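Local coordinates for protein angiotensin-converting enzyme (Anopheles gambiae, PDB 6S1Y) that probably removes dipeptides from the C-terminal ends of peptides, as a zinc-dependent metallopeptidase of the angiotensin-converting enzyme family, at residues N196-S201 and G378-F383; D337-K342 and Y364-Q369; Q504-R509 and T562-M567; A510-A515 and C530-S535. All blocks are in the same frame, centred on the assembly; numbering follows the deposited sequence.

Contact 1 of 4, residues N196-S201 and G378-F383; sequences NEYDDS and GANPGF
The ring of Y198 lies against P381 and N380, the proline and the N-cap residue that start helix 381-395, the helix that brings E385 to the zinc ion. P381 covers one face of the ring in a CH-pi contact: its CD stands 4.1 Å from the centroid of the Y198 ring, 24° off the normal and displaced toward the rim. N380 crosses the tyrosine at about a right angle, its amide plane turned 50° from the ring, with N380 CG 3.8 Å from Y198 CD1. Chi1 of 65° sets N380 CG between its own backbone N and carbonyl carbon. N380 OD1 accepts from two amides of the first helical turn, G382 N at 2.8 Å and F383 N at 3.2 Å. These two capping bonds fix the orientation of the amide that meets the tyrosine. E197, in the type I turn from N196 to D199, adds its CB at 4.0 Å from P381 CG. No hydrogen bond joins the two segments. Helix 495-514 touches the tyrosine through L495, R496 and V499, and the phenol bonds to E493 OE2. Y198 OH also lies 3.7 Å from P381 CB.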
loop_
_atom_site.group_PDB
_atom_site.type_symbol
_atom_site.label_atom_id
_atom_site.label_comp_id
_atom_site.label_asym_id
_atom_site.label_seq_id
_atom_site.Cartn_x
_atom_site.Cartn_y
_atom_site.Cartn_z
ATOM N N ASN A 196 14.113 -10.223 -4.100
ATOM C CA ASN A 196 15.025 -10.740 -3.090
ATOM C C ASN A 196 14.552 -10.447 -1.669
ATOM O O ASN A 196 14.792 -11.252 -0.769
ATOM C CB ASN A 196 16.419 -10.156 -3.306
ATOM C CG ASN A 196 17.363 -10.517 -2.190
ATOM O OD1 ASN A 196 17.612 -11.693 -1.939
ATOM N ND2 ASN A 196 17.888 -9.508 -1.507
ATOM N N GLU A 197 13.872 -9.313 -1.451
ATOM C CA GLU A 197 13.373 -8.955 -0.127
ATOM C C GLU A 197 12.421 -9.987 0.466
ATOM O O GLU A 197 12.161 -9.938 1.665
ATOM C CB GLU A 197 12.661 -7.598 -0.184
ATOM C CG GLU A 197 13.591 -6.432 -0.509
ATOM C CD GLU A 197 14.672 -6.247 0.558
ATOM O OE1 GLU A 197 14.322 -5.951 1.719
ATOM O OE2 GLU A 197 15.866 -6.422 0.239
ATOM N N TYR A 198 11.894 -10.918 -0.333
ATOM C CA TYR A 198 10.971 -11.932 0.165
ATOM C C TYR A 198 11.647 -13.277 0.374
ATOM O O TYR A 198 11.008 -14.211 0.880
ATOM C CB TYR A 198 9.781 -12.073 -0.795
ATOM C CG TYR A 198 8.979 -10.781 -0.881
ATOM C CD1 TYR A 198 7.945 -10.516 0.011
ATOM C CD2 TYR A 198 9.279 -9.819 -1.842
ATOM C CE1 TYR A 198 7.232 -9.336 -0.054
ATOM C CE2 TYR A 198 8.566 -8.635 -1.915
ATOM C CZ TYR A 198 7.550 -8.402 -1.018
ATOM O OH TYR A 198 6.856 -7.224 -1.112
ATOM N N ASP A 199 12.909 -13.396 -0.016
ATOM C CA ASP A 199 13.771 -14.498 0.392
ATOM C C ASP A 199 13.142 -15.855 0.086
ATOM O O ASP A 199 12.924 -16.692 0.961
ATOM C CB ASP A 199 14.110 -14.357 1.881
ATOM C CG ASP A 199 15.155 -15.353 2.332
ATOM O OD1 ASP A 199 16.092 -15.624 1.535
ATOM O OD2 ASP A 199 15.031 -15.859 3.474
ATOM N N ASP A 200 12.865 -16.075 -1.195
ATOM C CA ASP A 200 12.251 -17.328 -1.629
ATOM C C ASP A 200 12.216 -17.362 -3.147
ATOM O O ASP A 200 11.517 -16.557 -3.780
ATOM C CB ASP A 200 10.847 -17.475 -1.041
ATOM C CG ASP A 200 10.232 -18.852 -1.315
ATOM O OD1 ASP A 200 10.526 -19.474 -2.376
ATOM O OD2 ASP A 200 9.428 -19.303 -0.469
ATOM N N SER A 201 12.981 -18.282 -3.737
ATOM C CA SER A 201 13.167 -18.302 -5.183
ATOM C C SER A 201 11.904 -18.706 -5.923
ATOM O O SER A 201 11.812 -18.486 -7.138
ATOM C CB SER A 201 14.304 -19.257 -5.545
ATOM O OG SER A 201 14.091 -20.534 -4.960
ATOM N N GLY A 378 10.441 -4.552 8.557
ATOM C CA GLY A 378 9.514 -5.671 8.550
ATOM C C GLY A 378 10.206 -7.001 8.295
ATOM O O GLY A 378 11.305 -7.068 7.762
ATOM N N ALA A 379 9.562 -8.086 8.732
ATOM C CA ALA A 379 10.059 -9.420 8.399
ATOM C C ALA A 379 10.182 -9.588 6.884
ATOM O O ALA A 379 11.161 -10.161 6.390
ATOM C CB ALA A 379 9.145 -10.486 9.005
ATOM N N ASN A 380 9.178 -9.113 6.130
ATOM C CA ASN A 380 9.342 -8.759 4.715
ATOM C C ASN A 380 8.448 -7.545 4.464
ATOM O O ASN A 380 7.660 -7.172 5.343
ATOM C CB ASN A 380 9.032 -9.929 3.779
ATOM C CG ASN A 380 7.584 -10.369 3.817
ATOM O OD1 ASN A 380 6.661 -9.538 3.836
ATOM N ND2 ASN A 380 7.364 -11.689 3.817
ATOM N N PRO A 381 8.546 -6.886 3.308
ATOM C CA PRO A 381 7.791 -5.627 3.124
ATOM C C PRO A 381 6.295 -5.782 3.272
ATOM O O PRO A 381 5.609 -4.792 3.554
ATOM C CB PRO A 381 8.170 -5.185 1.702
ATOM C CG PRO A 381 9.494 -5.872 1.431
ATOM C CD PRO A 381 9.446 -7.171 2.179
ATOM N N GLY A 382 5.752 -6.987 3.105
ATOM C CA GLY A 382 4.327 -7.179 3.278
ATOM C C GLY A 382 3.890 -7.202 4.720
ATOM O O GLY A 382 2.758 -6.809 5.033
ATOM N N PHE A 383 4.747 -7.667 5.625
ATOM C CA PHE A 383 4.398 -7.577 7.040
ATOM C C PHE A 383 4.133 -6.132 7.447
ATOM O O PHE A 383 3.181 -5.851 8.180
ATOM C CB PHE A 383 5.510 -8.146 7.914
ATOM C CG PHE A 383 5.509 -9.638 8.016
ATOM C CD1 PHE A 383 5.593 -10.422 6.886
ATOM C CD2 PHE A 383 5.478 -10.250 9.258
ATOM C CE1 PHE A 383 5.614 -11.789 6.981
ATOM C CE2 PHE A 383 5.512 -11.613 9.367
ATOM C CZ PHE A 383 5.576 -12.395 8.228
#

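Contact 2 of 4, residues D337-K342 and Y364-Q369; sequences DDVRIK and YYLQYQ
D337 and Q369 meet through two hydrogen bonds where the two-stranded antiparallel hairpin 329-332/339-342 packs on the end of helix 349-368, which carries the HExxH zinc-binding motif with H357 and H361. These two residues, both partly exposed, form the outer side of the contact, held by two directed bonds; V339, Y365 and L366 pack on the inner side. The Q369 amide gives and takes at once: OE1 accepts from the backbone D337 N at 3.0 Å, and NE2 donates to D337 OD1 at 2.8 Å. The second bond is almost straight at 174°, as is the first; it enters the carboxylate oxygen nearly along the C-O bond and lies in the amide plane. Carboxylate and amide are nearly coplanar, 19° apart, and the paired bonds should fix the rotation of the amide. Q369 reaches across with a chain extended beyond CG (chi2 175°), which carries CD away from the backbone.

The inner side is apolar and carried by V339, whose two methyls divide the work. CG1 sits 3.9 Å from Y365 CB, the two side chains sliding past each other in opposite directions; CG2 faces L366. I362, one turn earlier on the helix, also touches the valine, while the Y365 hydroxyl bonds to A330 O on the partner strand. L366 joins the two sides: its CD2 lies 4.1 Å from V339 CG2 and 3.9 Å from D337 OD1.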
loop_
_atom_site.group_PDB
_atom_site.type_symbol
_atom_site.label_atom_id
_atom_site.label_comp_id
_atom_site.label_asym_id
_atom_site.label_seq_id
_atom_site.Cartn_x
_atom_site.Cartn_y
_atom_site.Cartn_z
ATOM N N ASP A 337 11.497 6.599 20.075
ATOM C CA ASP A 337 10.192 7.246 20.134
ATOM C C ASP A 337 10.050 8.408 19.171
ATOM O O ASP A 337 9.058 9.139 19.240
ATOM C CB ASP A 337 9.875 7.716 21.563
ATOM C CG ASP A 337 9.644 6.547 22.510
ATOM O OD1 ASP A 337 9.787 5.393 22.040
ATOM O OD2 ASP A 337 9.314 6.774 23.699
ATOM N N ASP A 338 10.991 8.615 18.252
ATOM C CA ASP A 338 10.787 9.649 17.235
ATOM C C ASP A 338 10.187 8.947 16.020
ATOM O O ASP A 338 10.903 8.355 15.192
ATOM C CB ASP A 338 12.064 10.401 16.906
ATOM C CG ASP A 338 11.812 11.576 15.957
ATOM O OD1 ASP A 338 10.634 11.817 15.584
ATOM O OD2 ASP A 338 12.804 12.247 15.569
ATOM N N VAL A 339 8.860 9.000 15.941
ATOM C CA VAL A 339 8.078 8.350 14.901
ATOM C C VAL A 339 6.985 9.322 14.492
ATOM O O VAL A 339 6.402 10.004 15.348
ATOM C CB VAL A 339 7.492 7.003 15.389
ATOM C CG1 VAL A 339 8.617 5.990 15.635
ATOM C CG2 VAL A 339 6.655 7.189 16.645
ATOM N N ARG A 340 6.716 9.404 13.186
ATOM C CA ARG A 340 5.833 10.456 12.712
ATOM C C ARG A 340 5.012 10.005 11.512
ATOM O O ARG A 340 5.467 9.226 10.672
ATOM C CB ARG A 340 6.613 11.720 12.315
ATOM C CG ARG A 340 7.703 12.109 13.276
ATOM C CD ARG A 340 8.390 13.397 12.853
ATOM N NE ARG A 340 9.741 13.475 13.408
ATOM C CZ ARG A 340 10.610 14.439 13.132
ATOM N NH1 ARG A 340 10.271 15.421 12.317
ATOM N NH2 ARG A 340 11.821 14.408 13.670
ATOM N N ILE A 341 3.809 10.563 11.424
ATOM C CA ILE A 341 2.936 10.391 10.279
ATOM C C ILE A 341 2.771 11.738 9.606
ATOM O O ILE A 341 2.618 12.768 10.277
ATOM C CB ILE A 341 1.570 9.796 10.698
ATOM C CG1 ILE A 341 1.746 8.309 11.006
ATOM C CG2 ILE A 341 0.512 10.055 9.625
ATOM C CD1 ILE A 341 0.507 7.615 11.598
ATOM N N LYS A 342 2.791 11.727 8.280
ATOM C CA LYS A 342 2.461 12.888 7.468
ATOM C C LYS A 342 1.264 12.471 6.621
ATOM O O LYS A 342 1.390 11.625 5.725
ATOM C CB LYS A 342 3.653 13.319 6.613
ATOM C CG LYS A 342 3.369 14.489 5.694
ATOM C CD LYS A 342 4.674 15.139 5.198
ATOM C CE LYS A 342 5.615 14.134 4.530
ATOM N NZ LYS A 342 5.157 13.731 3.177
ATOM N N TYR A 364 4.677 -0.767 14.440
ATOM C CA TYR A 364 5.752 -1.688 14.111
ATOM C C TYR A 364 7.093 -1.047 14.456
ATOM O O TYR A 364 7.940 -1.662 15.115
ATOM C CB TYR A 364 5.660 -2.063 12.633
ATOM C CG TYR A 364 6.149 -3.447 12.209
ATOM C CD1 TYR A 364 6.992 -4.213 13.001
ATOM C CD2 TYR A 364 5.753 -3.974 10.973
ATOM C CE1 TYR A 364 7.441 -5.479 12.569
ATOM C CE2 TYR A 364 6.174 -5.222 10.541
ATOM C CZ TYR A 364 7.021 -5.978 11.331
ATOM O OH TYR A 364 7.417 -7.216 10.847
ATOM N N TYR A 365 7.283 0.215 14.042
ATOM C CA TYR A 365 8.477 0.963 14.422
ATOM C C TYR A 365 8.713 0.867 15.931
ATOM O O TYR A 365 9.810 0.511 16.381
ATOM C CB TYR A 365 8.343 2.434 13.998
ATOM C CG TYR A 365 8.204 2.725 12.494
ATOM C CD1 TYR A 365 8.667 1.836 11.526
ATOM C CD2 TYR A 365 7.596 3.903 12.060
ATOM C CE1 TYR A 365 8.533 2.111 10.178
ATOM C CE2 TYR A 365 7.467 4.194 10.708
ATOM C CZ TYR A 365 7.933 3.297 9.774
ATOM O OH TYR A 365 7.783 3.600 8.437
ATOM N N LEU A 366 7.677 1.162 16.731
ATOM C CA LEU A 366 7.843 1.183 18.180
ATOM C C LEU A 366 8.188 -0.194 18.721
ATOM O O LEU A 366 8.973 -0.305 19.668
ATOM C CB LEU A 366 6.587 1.726 18.857
ATOM C CG LEU A 366 6.320 3.198 18.537
ATOM C CD1 LEU A 366 4.921 3.598 18.966
ATOM C CD2 LEU A 366 7.361 4.134 19.210
ATOM N N GLN A 367 7.663 -1.258 18.103
ATOM C CA GLN A 367 7.877 -2.600 18.639
ATOM C C GLN A 367 9.286 -3.123 18.379
ATOM O O GLN A 367 9.764 -3.981 19.128
ATOM C CB GLN A 367 6.859 -3.582 18.051
ATOM C CG GLN A 367 5.444 -3.370 18.555
ATOM C CD GLN A 367 5.301 -3.725 20.031
ATOM O OE1 GLN A 367 5.854 -4.719 20.490
ATOM N NE2 GLN A 367 4.553 -2.915 20.767
ATOM N N TYR A 368 9.963 -2.667 17.329
ATOM C CA TYR A 368 11.293 -3.192 17.046
ATOM C C TYR A 368 12.402 -2.147 17.183
ATOM O O TYR A 368 13.546 -2.424 16.812
ATOM C CB TYR A 368 11.331 -3.859 15.656
ATOM C CG TYR A 368 11.072 -3.013 14.410
ATOM C CD1 TYR A 368 11.748 -1.816 14.180
ATOM C CD2 TYR A 368 10.194 -3.462 13.415
ATOM C CE1 TYR A 368 11.524 -1.066 13.014
ATOM C CE2 TYR A 368 9.963 -2.721 12.257
ATOM C CZ TYR A 368 10.636 -1.534 12.053
ATOM O OH TYR A 368 10.411 -0.815 10.898
ATOM N N GLN A 369 12.106 -0.977 17.749
ATOM C CA GLN A 369 13.111 0.075 17.840
ATOM C C GLN A 369 14.264 -0.272 18.777
ATOM O O GLN A 369 15.305 0.393 18.712
ATOM C CB GLN A 369 12.469 1.385 18.280
ATOM C CG GLN A 369 11.868 1.392 19.664
ATOM C CD GLN A 369 11.358 2.771 20.038
ATOM O OE1 GLN A 369 11.607 3.744 19.325
ATOM N NE2 GLN A 369 10.643 2.864 21.145
#

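Contact 3 of 4, residues Q504-R509 and T562-M567; sequences QFQFHR and TGERKM
Q506 covers the backbone of K566 and M567 with its terminal amide, both ends of which are used. Its NE2 donates to K566 O at 3.0 Å in a nearly straight bond (173°) that lies in the plane of both groups. Its OE1 rests 3.3 Å from M567 CA and accepts from S568 N just beyond. An extended chain, chi2 -179°, carries CD out from the helix, and the loop backbone from K566 onward meets the buried amide. Here helix 495-514 packs on the connection between helix 554-562 and helix 570-575, in the largely helical fold of the family. Where helix 554-562 ends, G563 takes positive phi, and T562 OG1 accepts from E564 N at 2.9 Å, an ST turn. The other branch of the threonine is apolar: T562 CG2 meets the edge of the F507 ring, near its plane, 3.9 Å from CD1. M558 and L561 of the same helix also touch that ring. The charged part is looser. R509 and E564 cross at about a right angle, guanidinium and carboxylate planes 67° apart, and R509 NH2 to E564 OE1 is a long salt bridge of 3.7 Å. A water bridges the pair, accepting from R509 NH2 at 2.9 Å and donating to E564 OE2 at 2.8 Å.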
loop_
_atom_site.group_PDB
_atom_site.type_symbol
_atom_site.label_atom_id
_atom_site.label_comp_id
_atom_site.label_asym_id
_atom_site.label_seq_id
_atom_site.Cartn_x
_atom_site.Cartn_y
_atom_site.Cartn_z
ATOM N N GLN A 504 -2.591 -10.501 5.525
ATOM C CA GLN A 504 -3.357 -9.846 6.575
ATOM C C GLN A 504 -4.572 -10.677 6.972
ATOM O O GLN A 504 -5.050 -10.572 8.114
ATOM C CB GLN A 504 -3.778 -8.435 6.170
ATOM C CG GLN A 504 -4.900 -8.337 5.140
ATOM C CD GLN A 504 -5.175 -6.870 4.736
ATOM O OE1 GLN A 504 -6.263 -6.361 4.931
ATOM N NE2 GLN A 504 -4.170 -6.211 4.178
ATOM N N PHE A 505 -5.104 -11.503 6.066
ATOM C CA PHE A 505 -6.241 -12.335 6.464
ATOM C C PHE A 505 -5.776 -13.551 7.261
ATOM O O PHE A 505 -6.523 -14.064 8.103
ATOM C CB PHE A 505 -7.065 -12.741 5.228
ATOM C CG PHE A 505 -7.773 -11.570 4.579
ATOM C CD1 PHE A 505 -7.147 -10.810 3.595
ATOM C CD2 PHE A 505 -9.045 -11.209 4.977
ATOM C CE1 PHE A 505 -7.796 -9.714 3.023
ATOM C CE2 PHE A 505 -9.690 -10.111 4.411
ATOM C CZ PHE A 505 -9.062 -9.369 3.444
ATOM N N GLN A 506 -4.547 -14.020 7.013
ATOM C CA GLN A 506 -3.949 -15.029 7.886
ATOM C C GLN A 506 -3.728 -14.475 9.290
ATOM O O GLN A 506 -4.052 -15.133 10.279
ATOM C CB GLN A 506 -2.641 -15.522 7.273
ATOM C CG GLN A 506 -2.828 -16.173 5.912
ATOM C CD GLN A 506 -1.553 -16.673 5.313
ATOM O OE1 GLN A 506 -1.003 -16.068 4.376
ATOM N NE2 GLN A 506 -1.066 -17.796 5.815
ATOM N N PHE A 507 -3.201 -13.252 9.393
ATOM C CA PHE A 507 -3.005 -12.604 10.689
ATOM C C PHE A 507 -4.347 -12.370 11.382
ATOM O O PHE A 507 -4.507 -12.654 12.576
ATOM C CB PHE A 507 -2.271 -11.271 10.501
ATOM C CG PHE A 507 -0.852 -11.395 9.972
ATOM C CD1 PHE A 507 -0.167 -12.591 10.016
ATOM C CD2 PHE A 507 -0.198 -10.283 9.478
ATOM C CE1 PHE A 507 1.140 -12.673 9.566
ATOM C CE2 PHE A 507 1.109 -10.357 9.019
ATOM C CZ PHE A 507 1.779 -11.551 9.059
ATOM N N HIS A 508 -5.327 -11.835 10.643
ATOM C CA HIS A 508 -6.650 -11.584 11.213
ATOM C C HIS A 508 -7.276 -12.865 11.751
ATOM O O HIS A 508 -7.885 -12.862 12.826
ATOM C CB HIS A 508 -7.545 -10.956 10.144
ATOM C CG HIS A 508 -8.960 -10.699 10.574
ATOM N ND1 HIS A 508 -9.291 -9.767 11.527
ATOM C CD2 HIS A 508 -10.133 -11.208 10.129
ATOM C CE1 HIS A 508 -10.601 -9.716 11.664
ATOM N NE2 HIS A 508 -11.136 -10.587 10.832
ATOM N N ARG A 509 -7.165 -13.960 11.002
ATOM C CA ARG A 509 -7.749 -15.220 11.442
ATOM C C ARG A 509 -7.106 -15.685 12.741
ATOM O O ARG A 509 -7.804 -16.126 13.662
ATOM C CB ARG A 509 -7.577 -16.278 10.356
ATOM C CG ARG A 509 -8.023 -17.693 10.767
ATOM C CD ARG A 509 -8.109 -18.640 9.585
ATOM N NE ARG A 509 -6.809 -18.892 8.987
ATOM C CZ ARG A 509 -6.617 -19.621 7.895
ATOM N NH1 ARG A 509 -7.657 -20.177 7.272
ATOM N NH2 ARG A 509 -5.388 -19.791 7.422
ATOM N N THR A 562 0.728 -17.265 13.750
ATOM C CA THR A 562 -0.239 -18.096 13.048
ATOM C C THR A 562 0.006 -19.589 13.178
ATOM O O THR A 562 -0.885 -20.371 12.826
ATOM C CB THR A 562 -0.245 -17.747 11.549
ATOM O OG1 THR A 562 0.892 -18.332 10.905
ATOM C CG2 THR A 562 -0.197 -16.243 11.348
ATOM N N GLY A 563 1.179 -20.015 13.647
ATOM C CA GLY A 563 1.518 -21.419 13.597
ATOM C C GLY A 563 1.763 -21.951 12.204
ATOM O O GLY A 563 2.077 -23.137 12.048
ATOM N N GLU A 564 1.630 -21.116 11.189
ATOM C CA GLU A 564 1.924 -21.491 9.821
ATOM C C GLU A 564 3.164 -20.733 9.382
ATOM O O GLU A 564 3.514 -19.691 9.943
ATOM C CB GLU A 564 0.750 -21.185 8.896
ATOM C CG GLU A 564 -0.481 -22.033 9.157
ATOM C CD GLU A 564 -1.685 -21.536 8.383
ATOM O OE1 GLU A 564 -1.829 -20.286 8.241
ATOM O OE2 GLU A 564 -2.473 -22.397 7.927
ATOM N N ARG A 565 3.825 -21.273 8.371
ATOM C CA ARG A 565 5.080 -20.718 7.894
ATOM C C ARG A 565 5.013 -20.303 6.433
ATOM O O ARG A 565 6.053 -20.004 5.840
ATOM C CB ARG A 565 6.204 -21.734 8.113
ATOM C CG ARG A 565 6.295 -22.210 9.567
ATOM C CD ARG A 565 7.328 -23.307 9.754
ATOM N NE ARG A 565 8.541 -23.057 8.981
ATOM C CZ ARG A 565 9.531 -22.257 9.379
ATOM N NH1 ARG A 565 9.462 -21.615 10.542
ATOM N NH2 ARG A 565 10.588 -22.097 8.605
ATOM N N LYS A 566 3.824 -20.248 5.835
ATOM C CA LYS A 566 3.726 -19.851 4.436
ATOM C C LYS A 566 2.562 -18.893 4.212
ATOM O O LYS A 566 1.551 -18.921 4.918
ATOM C CB LYS A 566 3.606 -21.088 3.530
ATOM C CG LYS A 566 4.953 -21.803 3.357
ATOM C CD LYS A 566 4.881 -23.025 2.449
ATOM C CE LYS A 566 6.267 -23.397 1.886
ATOM N NZ LYS A 566 6.775 -22.427 0.842
ATOM N N MET A 567 2.756 -18.001 3.245
ATOM C CA MET A 567 1.652 -17.218 2.707
ATOM C C MET A 567 0.657 -18.149 2.020
ATOM O O MET A 567 1.044 -19.034 1.243
ATOM C CB MET A 567 2.194 -16.188 1.721
ATOM C CG MET A 567 1.167 -15.477 0.869
ATOM S SD MET A 567 1.954 -14.199 -0.160
ATOM C CE MET A 567 2.398 -15.142 -1.635
HETATM O O HOH W 1 -3.760 -21.370 5.640
#

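Contact 4 of 4, residues A510-A515 and C530-S535; sequences AACALA and CDIYQS
Chi1 of -60° puts SG of C512 beside its own backbone N, and C530, with chi1 at 144°, away from a staggered position, turns its sulphur to meet it. The result is a disulfide with SG of C512 2.0 Å from SG of C530 and a torsion of -81° about the S-S bond, close to the 90° such bonds prefer. It ties the last turns of helix 495-514 to the loop leading into helix 536-547, closing a loop that, once the first helix ends, has no regular helix or strand. Beside the bridge, I532 lies against the helix. Its CG2 is 3.9 Å from C512 SG and equally near A511 O, while its CD1 touches A511 CB at 4.0 Å. I532 opens a type II beta turn that ends at S535, and D531 OD1 accepts at 3.0 Å from Y533 N, which lies above the carboxylate plane, an Asx turn. S535 is the N-cap of helix 536-547, its OG bonded to A538 N. No hydrogen bond links the two segments; the same hydroxyl that caps the helix packs on the end of the other, S535 OG lying 3.3 Å from A515 CB.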
loop_
_atom_site.group_PDB
_atom_site.type_symbol
_atom_site.label_atom_id
_atom_site.label_comp_id
_atom_site.label_asym_id
_atom_site.label_seq_id
_atom_site.Cartn_x
_atom_site.Cartn_y
_atom_site.Cartn_z
ATOM N N ALA A 510 -5.779 -15.596 12.828
ATOM C CA ALA A 510 -5.083 -16.005 14.038
ATOM C C ALA A 510 -5.453 -15.117 15.215
ATOM O O ALA A 510 -5.638 -15.604 16.335
ATOM C CB ALA A 510 -3.573 -15.978 13.794
ATOM N N ALA A 511 -5.591 -13.814 14.989
ATOM C CA ALA A 511 -5.899 -12.931 16.108
ATOM C C ALA A 511 -7.329 -13.120 16.591
ATOM O O ALA A 511 -7.595 -13.027 17.797
ATOM C CB ALA A 511 -5.657 -11.470 15.715
ATOM N N CYS A 512 -8.268 -13.343 15.665
ATOM C CA CYS A 512 -9.642 -13.622 16.062
ATOM C C CYS A 512 -9.723 -14.931 16.837
ATOM O O CYS A 512 -10.431 -15.022 17.841
ATOM C CB CYS A 512 -10.546 -13.659 14.830
ATOM S SG CYS A 512 -10.567 -12.093 13.904
ATOM N N ALA A 513 -8.995 -15.954 16.393
ATOM C CA ALA A 513 -8.942 -17.205 17.143
ATOM C C ALA A 513 -8.511 -16.959 18.591
ATOM O O ALA A 513 -9.199 -17.358 19.543
ATOM C CB ALA A 513 -7.977 -18.168 16.454
ATOM N N LEU A 514 -7.371 -16.270 18.768
ATOM C CA LEU A 514 -6.876 -15.937 20.101
ATOM C C LEU A 514 -7.870 -15.114 20.910
ATOM O O LEU A 514 -7.896 -15.226 22.141
ATOM C CB LEU A 514 -5.559 -15.164 19.983
ATOM C CG LEU A 514 -4.383 -15.953 19.427
ATOM C CD1 LEU A 514 -3.251 -14.997 19.057
ATOM C CD2 LEU A 514 -3.877 -16.994 20.413
ATOM N N ALA A 515 -8.660 -14.252 20.263
ATOM C CA ALA A 515 -9.651 -13.467 20.993
ATOM C C ALA A 515 -10.952 -14.221 21.239
ATOM O O ALA A 515 -11.898 -13.625 21.767
ATOM C CB ALA A 515 -9.960 -12.167 20.244
ATOM N N CYS A 530 -15.684 -10.695 13.281
ATOM C CA CYS A 530 -14.756 -10.715 14.406
ATOM C C CYS A 530 -14.222 -9.325 14.719
ATOM O O CYS A 530 -13.787 -8.606 13.818
ATOM C CB CYS A 530 -13.571 -11.631 14.107
ATOM S SG CYS A 530 -11.991 -10.972 14.831
ATOM N N ASP A 531 -14.217 -8.965 16.004
ATOM C CA ASP A 531 -13.599 -7.734 16.493
ATOM C C ASP A 531 -12.582 -8.094 17.576
ATOM O O ASP A 531 -12.955 -8.634 18.623
ATOM C CB ASP A 531 -14.658 -6.777 17.043
ATOM C CG ASP A 531 -14.083 -5.433 17.439
ATOM O OD1 ASP A 531 -12.908 -5.192 17.118
ATOM O OD2 ASP A 531 -14.794 -4.602 18.058
ATOM N N ILE A 532 -11.301 -7.793 17.333
ATOM C CA ILE A 532 -10.272 -8.111 18.316
ATOM C C ILE A 532 -10.004 -6.935 19.249
ATOM O O ILE A 532 -9.010 -6.932 19.987
ATOM C CB ILE A 532 -8.956 -8.548 17.651
ATOM C CG1 ILE A 532 -8.279 -7.368 16.944
ATOM C CG2 ILE A 532 -9.196 -9.689 16.701
ATOM C CD1 ILE A 532 -6.891 -7.719 16.440
ATOM N N TYR A 533 -10.856 -5.919 19.203
ATOM C CA TYR A 533 -10.765 -4.809 20.149
ATOM C C TYR A 533 -10.795 -5.314 21.592
ATOM O O TYR A 533 -11.709 -6.046 21.988
ATOM C CB TYR A 533 -11.930 -3.841 19.888
ATOM C CG TYR A 533 -11.938 -2.565 20.706
ATOM C CD1 TYR A 533 -10.878 -1.669 20.654
ATOM C CD2 TYR A 533 -13.030 -2.239 21.512
ATOM C CE1 TYR A 533 -10.894 -0.476 21.411
ATOM C CE2 TYR A 533 -13.063 -1.058 22.262
ATOM C CZ TYR A 533 -11.997 -0.181 22.206
ATOM O OH TYR A 533 -12.049 0.983 22.950
ATOM N N GLN A 534 -9.785 -4.906 22.375
ATOM C CA GLN A 534 -9.636 -5.212 23.803
ATOM C C GLN A 534 -9.210 -6.645 24.056
ATOM O O GLN A 534 -9.442 -7.168 25.141
ATOM C CB GLN A 534 -10.921 -4.935 24.603
ATOM C CG GLN A 534 -11.385 -3.501 24.484
ATOM C CD GLN A 534 -12.714 -3.235 25.152
ATOM O OE1 GLN A 534 -13.675 -3.999 25.005
ATOM N NE2 GLN A 534 -12.787 -2.124 25.874
ATOM N N SER A 535 -8.591 -7.305 23.086
ATOM C CA SER A 535 -8.113 -8.671 23.282
ATOM C C SER A 535 -6.605 -8.637 23.490
ATOM O O SER A 535 -5.827 -8.782 22.547
ATOM C CB SER A 535 -8.467 -9.579 22.113
ATOM O OG SER A 535 -7.775 -10.819 22.252
#

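Contacts 3 and 4 share helix 495-514, one directly after the other along it, with centres 13 Å apart; H508 CE1 of contact 3 reaches C530 SG of contact 4 at 3.7 Å. In sequence, contact 2 is nested inside the loop closed by contact 1, and contact 4 inside that closed by contact 3; the first pair closes before the second opens. F383 and F507 pack edge-to-face, joining contact 1 to contact 3, whose centres are 15 Å apart. Contacts 1 and 2, with centres 20 Å apart, use helices 381-395 and 349-368, respectively, which supply all three protein ligands of the zinc ion; Y364 OH probably bonds to A379 N between them. Contact 4, 24 Å from contact 2 centre to centre, is more peripheral.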